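Local coordinates for protein alanine racemase (Actinobacillus succinogenes, PDB 3C3K) that is of unknown function but adopts the two-lobed fold of the periplasmic binding protein-like family, whose members usually bind small molecules in the cleft between their lobes, at residues S53-L57 and E79-I84; R126-H132 and Y157-A163. One frame throughout, in Å; residues are numbered along the deposited sequence.

Interaction 1. Residues S53-L57 and E79-I84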
ATOM      1  N   SER B  53     -11.436  16.950   1.243  1.00 17.68           N
ATOM      2  CA  SER B  53     -12.709  16.350   1.607  1.00 15.98           C
ATOM      3  C   SER B  53     -13.871  17.109   1.017  1.00 18.00           C
ATOM      4  O   SER B  53     -14.766  16.512   0.419  1.00 14.33           O
ATOM      5  CB  SER B  53     -12.887  16.380   3.095  1.00 15.92           C
ATOM      6  OG  SER B  53     -11.792  15.735   3.687  1.00 13.07           O
ATOM      7  N   ARG B  54     -13.860  18.422   1.205  1.00 17.25           N
ATOM      8  CA  ARG B  54     -14.932  19.249   0.687  1.00 20.40           C
ATOM      9  C   ARG B  54     -15.085  19.058  -0.805  1.00 20.06           C
ATOM     10  O   ARG B  54     -16.207  19.012  -1.364  1.00 20.43           O
ATOM     11  CB  ARG B  54     -14.647  20.715   1.003  1.00 20.63           C
ATOM     12  CG  ARG B  54     -15.014  21.047   2.416  1.00 26.67           C
ATOM     13  CD  ARG B  54     -14.838  22.544   2.767  1.00 35.02           C
ATOM     14  NE  ARG B  54     -15.390  22.694   4.112  1.00 41.65           N
ATOM     15  CZ  ARG B  54     -14.942  23.512   5.066  1.00 45.28           C
ATOM     16  NH1 ARG B  54     -13.903  24.321   4.848  1.00 45.52           N
ATOM     17  NH2 ARG B  54     -15.555  23.502   6.252  1.00 47.08           N
ATOM     18  N   SER B  55     -13.944  18.937  -1.466  1.00 18.87           N
ATOM     19  CA  SER B  55     -13.955  18.844  -2.910  1.00 19.16           C
ATOM     20  C   SER B  55     -14.546  17.517  -3.385  1.00 19.52           C
ATOM     21  O   SER B  55     -15.388  17.471  -4.269  1.00 18.23           O
ATOM     22  CB  SER B  55     -12.540  19.158  -3.442  1.00 19.62           C
ATOM     23  OG  SER B  55     -12.265  18.437  -4.599  1.00 25.62           O
ATOM     24  N   CYS B  56     -14.150  16.415  -2.774  1.00 19.25           N
ATOM     25  CA  CYS B  56     -14.600  15.143  -3.322  1.00 18.17           C
ATOM     26  C   CYS B  56     -16.061  14.997  -2.965  1.00 18.51           C
ATOM     27  O   CYS B  56     -16.773  14.250  -3.611  1.00 19.29           O
ATOM     28  CB  CYS B  56     -13.733  13.959  -2.871  1.00 16.71           C
ATOM     29  SG  CYS B  56     -13.893  13.610  -1.143  1.00 20.30           S
ATOM     30  N   LEU B  57     -16.523  15.735  -1.955  1.00 19.58           N
ATOM     31  CA  LEU B  57     -17.943  15.636  -1.548  1.00 19.50           C
ATOM     32  C   LEU B  57     -18.931  16.310  -2.504  1.00 20.21           C
ATOM     33  O   LEU B  57     -20.128  16.076  -2.399  1.00 19.52           O
ATOM     34  CB  LEU B  57     -18.179  16.012  -0.048  1.00 19.58           C
ATOM     35  CG  LEU B  57     -17.693  15.020   1.026  1.00 19.65           C
ATOM     36  CD1 LEU B  57     -17.776  15.658   2.390  1.00 19.67           C
ATOM     37  CD2 LEU B  57     -18.417  13.661   1.036  1.00 20.64           C
ATOM     38  N   GLU B  79     -17.219  19.151  10.791  1.00 22.42           N
ATOM     39  CA  GLU B  79     -16.894  20.100   9.736  1.00 24.39           C
ATOM     40  C   GLU B  79     -17.581  19.755   8.393  1.00 23.80           C
ATOM     41  O   GLU B  79     -17.647  20.578   7.490  1.00 23.41           O
ATOM     42  CB  GLU B  79     -15.386  20.116   9.559  1.00 24.39           C
ATOM     43  CG  GLU B  79     -14.625  20.585  10.802  1.00 28.03           C
ATOM     44  CD  GLU B  79     -13.098  20.668  10.616  1.00 30.13           C
ATOM     45  OE1 GLU B  79     -12.494  21.683  11.061  1.00 39.60           O
ATOM     46  OE2 GLU B  79     -12.485  19.729  10.041  1.00 36.51           O
ATOM     47  N   LEU B  80     -18.084  18.534   8.276  1.00 21.89           N
ATOM     48  CA  LEU B  80     -18.688  18.083   7.048  1.00 20.90           C
ATOM     49  C   LEU B  80     -20.171  17.770   7.139  1.00 21.30           C
ATOM     50  O   LEU B  80     -20.775  17.417   6.124  1.00 21.41           O
ATOM     51  CB  LEU B  80     -17.960  16.841   6.511  1.00 20.09           C
ATOM     52  CG  LEU B  80     -16.475  16.900   6.178  1.00 18.36           C
ATOM     53  CD1 LEU B  80     -15.966  15.445   5.801  1.00 18.08           C
ATOM     54  CD2 LEU B  80     -16.136  17.948   5.090  1.00 15.98           C
ATOM     55  N   GLN B  81     -20.738  17.909   8.336  1.00 23.54           N
ATOM     56  CA  GLN B  81     -22.091  17.458   8.627  1.00 26.01           C
ATOM     57  C   GLN B  81     -23.071  18.260   7.752  1.00 25.53           C
ATOM     58  O   GLN B  81     -24.067  17.722   7.254  1.00 25.18           O
ATOM     59  CB  GLN B  81     -22.382  17.485  10.137  1.00 25.02           C
ATOM     60  CG  GLN B  81     -23.047  18.724  10.727  1.00 29.76           C
ATOM     61  CD  GLN B  81     -22.611  18.994  12.192  1.00 31.72           C
ATOM     62  OE1 GLN B  81     -22.227  20.132  12.545  1.00 36.60           O
ATOM     63  NE2 GLN B  81     -22.631  17.932  13.034  1.00 34.61           N
ATOM     64  N   ASN B  82     -22.712  19.505   7.468  1.00 24.68           N
ATOM     65  CA  ASN B  82     -23.586  20.313   6.664  1.00 25.33           C
ATOM     66  C   ASN B  82     -23.612  19.902   5.210  1.00 23.99           C
ATOM     67  O   ASN B  82     -24.607  20.110   4.533  1.00 24.25           O
ATOM     68  CB  ASN B  82     -23.227  21.769   6.798  1.00 26.57           C
ATOM     69  CG  ASN B  82     -23.774  22.360   8.070  1.00 31.20           C
ATOM     70  OD1 ASN B  82     -24.911  22.062   8.497  1.00 36.83           O
ATOM     71  ND2 ASN B  82     -22.965  23.164   8.719  1.00 35.12           N
ATOM     72  N   ILE B  83     -22.525  19.319   4.725  1.00 22.45           N
ATOM     73  CA  ILE B  83     -22.512  18.852   3.342  1.00 21.48           C
ATOM     74  C   ILE B  83     -23.246  17.519   3.261  1.00 20.25           C
ATOM     75  O   ILE B  83     -24.006  17.289   2.335  1.00 20.02           O
ATOM     76  CB  ILE B  83     -21.060  18.712   2.753  1.00 21.10           C
ATOM     77  CG1 ILE B  83     -20.386  20.094   2.593  1.00 24.07           C
ATOM     78  CG2 ILE B  83     -21.092  17.979   1.418  1.00 21.61           C
ATOM     79  CD1 ILE B  83     -18.892  19.996   2.480  1.00 25.54           C
ATOM     80  N   ILE B  84     -22.996  16.631   4.208  1.00 19.87           N
ATOM     81  CA  ILE B  84     -23.520  15.265   4.117  1.00 20.08           C
ATOM     82  C   ILE B  84     -24.975  15.116   4.586  1.00 19.65           C
ATOM     83  O   ILE B  84     -25.706  14.307   4.041  1.00 20.91           O
ATOM     84  CB  ILE B  84     -22.578  14.291   4.877  1.00 20.45           C
ATOM     85  CG1 ILE B  84     -21.134  14.495   4.348  1.00 20.20           C
ATOM     86  CG2 ILE B  84     -23.068  12.827   4.726  1.00 21.17           C
ATOM     87  CD1 ILE B  84     -20.042  13.578   4.881  1.00 20.40           C
TER

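Interaction 2. Residues R126-H132 and Y157-A163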
ATOM      1  N   ARG B 126      11.014  -0.281  30.476  1.00 17.75           N
ATOM      2  CA  ARG B 126      11.196   1.013  29.823  1.00 18.08           C
ATOM      3  C   ARG B 126      10.625   0.940  28.421  1.00 18.00           C
ATOM      4  O   ARG B 126      11.364   0.682  27.439  1.00 19.32           O
ATOM      5  CB  ARG B 126      12.676   1.397  29.793  1.00 17.27           C
ATOM      6  CG  ARG B 126      13.228   1.711  31.183  1.00 19.21           C
ATOM      7  CD  ARG B 126      14.802   1.836  31.317  1.00 20.04           C
ATOM      8  NE  ARG B 126      15.621   0.987  30.449  1.00 26.21           N
ATOM      9  CZ  ARG B 126      16.026  -0.267  30.705  1.00 29.22           C
ATOM     10  NH1 ARG B 126      15.685  -0.892  31.826  1.00 27.77           N
ATOM     11  NH2 ARG B 126      16.792  -0.919  29.813  1.00 28.66           N
ATOM     12  N   ILE B 127       9.313   1.137  28.328  1.00 16.46           N
ATOM     13  CA  ILE B 127       8.601   0.910  27.105  1.00 16.68           C
ATOM     14  C   ILE B 127       8.412   2.293  26.487  1.00 16.58           C
ATOM     15  O   ILE B 127       7.894   3.206  27.159  1.00 18.74           O
ATOM     16  CB  ILE B 127       7.225   0.226  27.365  1.00 15.73           C
ATOM     17  CG1 ILE B 127       7.412  -1.135  28.036  1.00 17.05           C
ATOM     18  CG2 ILE B 127       6.416   0.083  26.021  1.00 18.55           C
ATOM     19  CD1 ILE B 127       6.242  -1.621  28.809  1.00 19.33           C
ATOM     20  N   ALA B 128       8.820   2.444  25.235  1.00 15.22           N
ATOM     21  CA  ALA B 128       8.674   3.687  24.446  1.00 13.96           C
ATOM     22  C   ALA B 128       7.549   3.488  23.435  1.00 14.76           C
ATOM     23  O   ALA B 128       7.150   2.330  23.133  1.00 14.71           O
ATOM     24  CB  ALA B 128      10.040   4.051  23.693  1.00 14.71           C
ATOM     25  N   LEU B 129       7.010   4.611  22.951  1.00 12.34           N
ATOM     26  CA  LEU B 129       5.964   4.646  21.942  1.00 12.79           C
ATOM     27  C   LEU B 129       6.448   5.437  20.717  1.00 13.47           C
ATOM     28  O   LEU B 129       7.044   6.523  20.844  1.00 13.10           O
ATOM     29  CB  LEU B 129       4.669   5.270  22.520  1.00 12.06           C
ATOM     30  CG  LEU B 129       3.436   5.396  21.607  1.00 11.67           C
ATOM     31  CD1 LEU B 129       2.742   3.978  21.516  1.00 11.13           C
ATOM     32  CD2 LEU B 129       2.417   6.398  22.153  1.00 13.66           C
ATOM     33  N   ILE B 130       6.275   4.860  19.535  1.00 12.53           N
ATOM     34  CA  ILE B 130       6.448   5.641  18.316  1.00 12.72           C
ATOM     35  C   ILE B 130       5.005   5.942  17.862  1.00 13.58           C
ATOM     36  O   ILE B 130       4.232   5.003  17.513  1.00 12.67           O
ATOM     37  CB  ILE B 130       7.236   4.876  17.190  1.00 12.00           C
ATOM     38  CG1 ILE B 130       8.635   4.545  17.662  1.00  9.29           C
ATOM     39  CG2 ILE B 130       7.335   5.770  15.891  1.00 13.24           C
ATOM     40  CD1 ILE B 130       9.477   3.774  16.676  1.00 14.40           C
ATOM     41  N   ASN B 131       4.613   7.207  17.950  1.00 13.80           N
ATOM     42  CA  ASN B 131       3.265   7.582  17.516  1.00 15.53           C
ATOM     43  C   ASN B 131       3.361   8.327  16.162  1.00 17.28           C
ATOM     44  O   ASN B 131       4.469   8.611  15.683  1.00 17.38           O
ATOM     45  CB  ASN B 131       2.569   8.397  18.626  1.00 13.85           C
ATOM     46  CG  ASN B 131       1.068   8.344  18.544  1.00 14.90           C
ATOM     47  OD1 ASN B 131       0.506   7.983  17.509  1.00 17.77           O
ATOM     48  ND2 ASN B 131       0.387   8.796  19.608  1.00 13.75           N
ATOM     49  N   HIS B 132       2.253   8.649  15.514  1.00 18.34           N
ATOM     50  CA  HIS B 132       2.421   9.272  14.193  1.00 20.78           C
ATOM     51  C   HIS B 132       1.699  10.605  14.093  1.00 23.11           C
ATOM     52  O   HIS B 132       2.344  11.689  14.310  1.00 27.66           O
ATOM     53  CB  HIS B 132       2.175   8.272  13.024  1.00 20.67           C
ATOM     54  CG  HIS B 132       2.005   8.906  11.671  1.00 21.16           C
ATOM     55  ND1 HIS B 132       2.898   9.821  11.145  1.00 18.48           N
ATOM     56  CD2 HIS B 132       1.044   8.737  10.717  1.00 24.00           C
ATOM     57  CE1 HIS B 132       2.492  10.198   9.936  1.00 19.39           C
ATOM     58  NE2 HIS B 132       1.367   9.567   9.655  1.00 19.89           N
ATOM     59  N   TYR B 157       9.762   5.222  33.509  1.00 20.67           N
ATOM     60  CA  TYR B 157      10.120   5.600  32.137  1.00 20.12           C
ATOM     61  C   TYR B 157       8.895   5.756  31.260  1.00 20.06           C
ATOM     62  O   TYR B 157       8.008   4.846  31.171  1.00 18.43           O
ATOM     63  CB  TYR B 157      11.044   4.533  31.522  1.00 19.32           C
ATOM     64  CG  TYR B 157      11.482   4.728  30.074  1.00 18.25           C
ATOM     65  CD1 TYR B 157      12.757   5.179  29.767  1.00 17.63           C
ATOM     66  CD2 TYR B 157      10.642   4.382  29.017  1.00 18.75           C
ATOM     67  CE1 TYR B 157      13.170   5.331  28.443  1.00 18.79           C
ATOM     68  CE2 TYR B 157      11.017   4.552  27.714  1.00 17.43           C
ATOM     69  CZ  TYR B 157      12.291   5.019  27.423  1.00 17.56           C
ATOM     70  OH  TYR B 157      12.682   5.138  26.125  1.00 17.74           O
ATOM     71  N   SER B 158       8.915   6.883  30.563  1.00 19.75           N
ATOM     72  CA  SER B 158       7.940   7.221  29.584  1.00 20.04           C
ATOM     73  C   SER B 158       8.670   7.863  28.450  1.00 20.53           C
ATOM     74  O   SER B 158       9.550   8.753  28.688  1.00 18.88           O
ATOM     75  CB  SER B 158       7.039   8.320  30.143  1.00 19.68           C
ATOM     76  OG  SER B 158       5.757   8.031  29.776  1.00 25.41           O
ATOM     77  N   ARG B 159       8.340   7.423  27.225  1.00 19.25           N
ATOM     78  CA  ARG B 159       8.700   8.203  26.089  1.00 19.30           C
ATOM     79  C   ARG B 159       8.097   8.011  24.754  1.00 19.22           C
ATOM     80  O   ARG B 159       7.890   6.884  24.298  1.00 18.31           O
ATOM     81  CB  ARG B 159      10.054   8.854  26.152  1.00 22.80           C
ATOM     82  CG  ARG B 159      11.282   8.333  25.497  1.00 22.52           C
ATOM     83  CD  ARG B 159      12.310   9.500  25.791  1.00 26.19           C
ATOM     84  NE  ARG B 159      13.416   9.066  26.674  1.00 30.12           N
ATOM     85  CZ  ARG B 159      13.404   9.094  28.018  1.00 35.08           C
ATOM     86  NH1 ARG B 159      14.461   8.644  28.694  1.00 35.29           N
ATOM     87  NH2 ARG B 159      12.343   9.535  28.696  1.00 34.21           N
ATOM     88  N   ILE B 160       7.870   9.130  24.091  1.00 17.26           N
ATOM     89  CA  ILE B 160       7.120   9.104  22.852  1.00 16.54           C
ATOM     90  C   ILE B 160       7.906   9.817  21.790  1.00 17.58           C
ATOM     91  O   ILE B 160       8.423  10.950  22.015  1.00 16.67           O
ATOM     92  CB  ILE B 160       5.778   9.822  23.040  1.00 16.33           C
ATOM     93  CG1 ILE B 160       5.011   9.149  24.151  1.00 15.41           C
ATOM     94  CG2 ILE B 160       4.968   9.862  21.718  1.00 12.92           C
ATOM     95  CD1 ILE B 160       3.831   9.956  24.738  1.00 16.95           C
ATOM     96  N   SER B 161       7.998   9.185  20.627  1.00 15.14           N
ATOM     97  CA  SER B 161       8.666   9.857  19.553  1.00 16.81           C
ATOM     98  C   SER B 161       7.695   9.854  18.372  1.00 16.94           C
ATOM     99  O   SER B 161       6.994   8.871  18.175  1.00 17.97           O
ATOM    100  CB  SER B 161       9.928   9.048  19.247  1.00 16.88           C
ATOM    101  OG  SER B 161      10.534   9.489  18.068  1.00 19.93           O
ATOM    102  N   TYR B 162       7.617  10.936  17.604  1.00 16.73           N
ATOM    103  CA  TYR B 162       6.542  11.046  16.625  1.00 18.41           C
ATOM    104  C   TYR B 162       7.095  10.861  15.251  1.00 19.14           C
ATOM    105  O   TYR B 162       8.060  11.533  14.840  1.00 18.27           O
ATOM    106  CB  TYR B 162       5.752  12.375  16.731  1.00 19.15           C
ATOM    107  CG  TYR B 162       4.976  12.491  18.024  1.00 19.80           C
ATOM    108  CD1 TYR B 162       3.698  11.974  18.116  1.00 17.13           C
ATOM    109  CD2 TYR B 162       5.525  13.113  19.166  1.00 20.80           C
ATOM    110  CE1 TYR B 162       2.983  12.038  19.277  1.00 19.99           C
ATOM    111  CE2 TYR B 162       4.778  13.211  20.375  1.00 18.30           C
ATOM    112  CZ  TYR B 162       3.501  12.651  20.403  1.00 21.00           C
ATOM    113  OH  TYR B 162       2.693  12.631  21.532  1.00 20.82           O
ATOM    114  N   ALA B 163       6.533   9.899  14.529  1.00 17.73           N
ATOM    115  CA  ALA B 163       7.013   9.725  13.170  1.00 18.63           C
ATOM    116  C   ALA B 163       6.365  10.775  12.295  1.00 18.29           C
ATOM    117  O   ALA B 163       5.181  10.952  12.361  1.00 19.97           O
ATOM    118  CB  ALA B 163       6.701   8.297  12.661  1.00 16.99           C
TER
HETATM  119  O   HOH W   1       8.142   2.065  30.715  1.00 12.75           O

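Interaction 1. Residues S53-L57 and E79-I84
L57 enters the groove made by L80, I83 and I84, and its CD1 methyl does most of the touching: L57 CD1 sits 3.9 Å from L80 CD1, and L57 CD1 is 4.0 Å from I84 CD1, while L57 CB meets I83 CG2 at 3.8 Å. The L57 and L80 side chains run at about a right angle to each other. I83 uses two branches. With CG1 beside the backbone N (chi1 -68°), CG2 faces L57 and CD1 lies 4.0 Å from R54 CG, in the aliphatic part of the arginine. Beyond this the R54 chain is extended, and NH2 comes within 3.8 Å of E79 O, near the guanidinium plane but without a hydrogen bond; E79 OE1 is 6.0 Å from R54 NH2. S53 reaches L80 CD2 with CB, while its OG is hydrogen-bonded to E76 and to the carbonyl of D49. On the sheet side, L57 packs on L12 and M14 of strand 9-15 and I84 on W89 of strand 89-92, so helices 50-56 and 77-84 pack together over the N-terminal parallel sheet. With no hydrogen bond between the segments, their cohesion is mainly van der Waals, with at most a weak, longer-range electrostatic pull between R54 and E79.

Interaction 2. Residues R126-H132 and Y157-A163
L129 and I160 meet on one face of a parallel strand pair, L129 CB lying 4.2 Å from I160 CG1; on the other face I130 CG2 lies 4.1 Å from A163 CB. At the start of the pair, R126 CB stands over one face of the Y157 ring, 3.7 Å from its centroid and 18° off the normal, a CH-pi contact. The Y157 side chain reaches the first strand because its CG lies opposite the backbone N (chi1 178°); I127 O lies at the ring edge, in plane, and the A128 methyl approaches OH. Farther on, the side chains of Y162 and N131 lie side by side, pointing the same way, with Y162 CE1 3.7 Å from N131 CB and I160 CG2 over part of the ring face. Strands 127-131 and 159-162 are the two strands of a beta-alpha-beta crossover through helix 137-152, within the periplasmic binding protein-like domain; strand 159-162 is the outermost of its sheet in this chain, and strand 187-190 pairs with the other side of strand 127-131. Four backbone bonds zip the two together, from L129 N to R159 O through S161 N to L129 O and N131 N to S161 O, ending with A163 N to N131 O at 2.7 Å. Before this ladder begins, I127 O and R159 N are 4.2 Å apart, and Y146 OH of the crossover helix bonds to both. A water similarly links I127 N with Y157 O. At the far end N131 OD1 accepts from H132 N, while its ND2 and the Y162 hydroxyl both bond to E143. Beyond the last rung, H132 ND1 donates to A163 O at 2.8 Å; the bond is nearly straight at 173°, leaves in the imidazole plane and arrives above the carbonyl plane.

Overall arrangement
Interactions 1 and 2 lie in different lobes and do not touch: their centres are 34 Å apart and their nearest atoms about 16 Å. They are in series along the chain, the first closing before the second opens. Interaction 1 sets two helices side by side over the six-stranded parallel sheet, and interaction 2 forms the edge of the four-stranded parallel sheet. Both sheets have the 2-1-3 strand order at one end, consistent with lobes built alike. The difference in chemistry is marked, since residues 53-57 and 79-84 share no hydrogen bond, whereas 126-132 and 157-163 share five. Only interaction 1 has residues near the second subunit, where S55 and C56 pack on it.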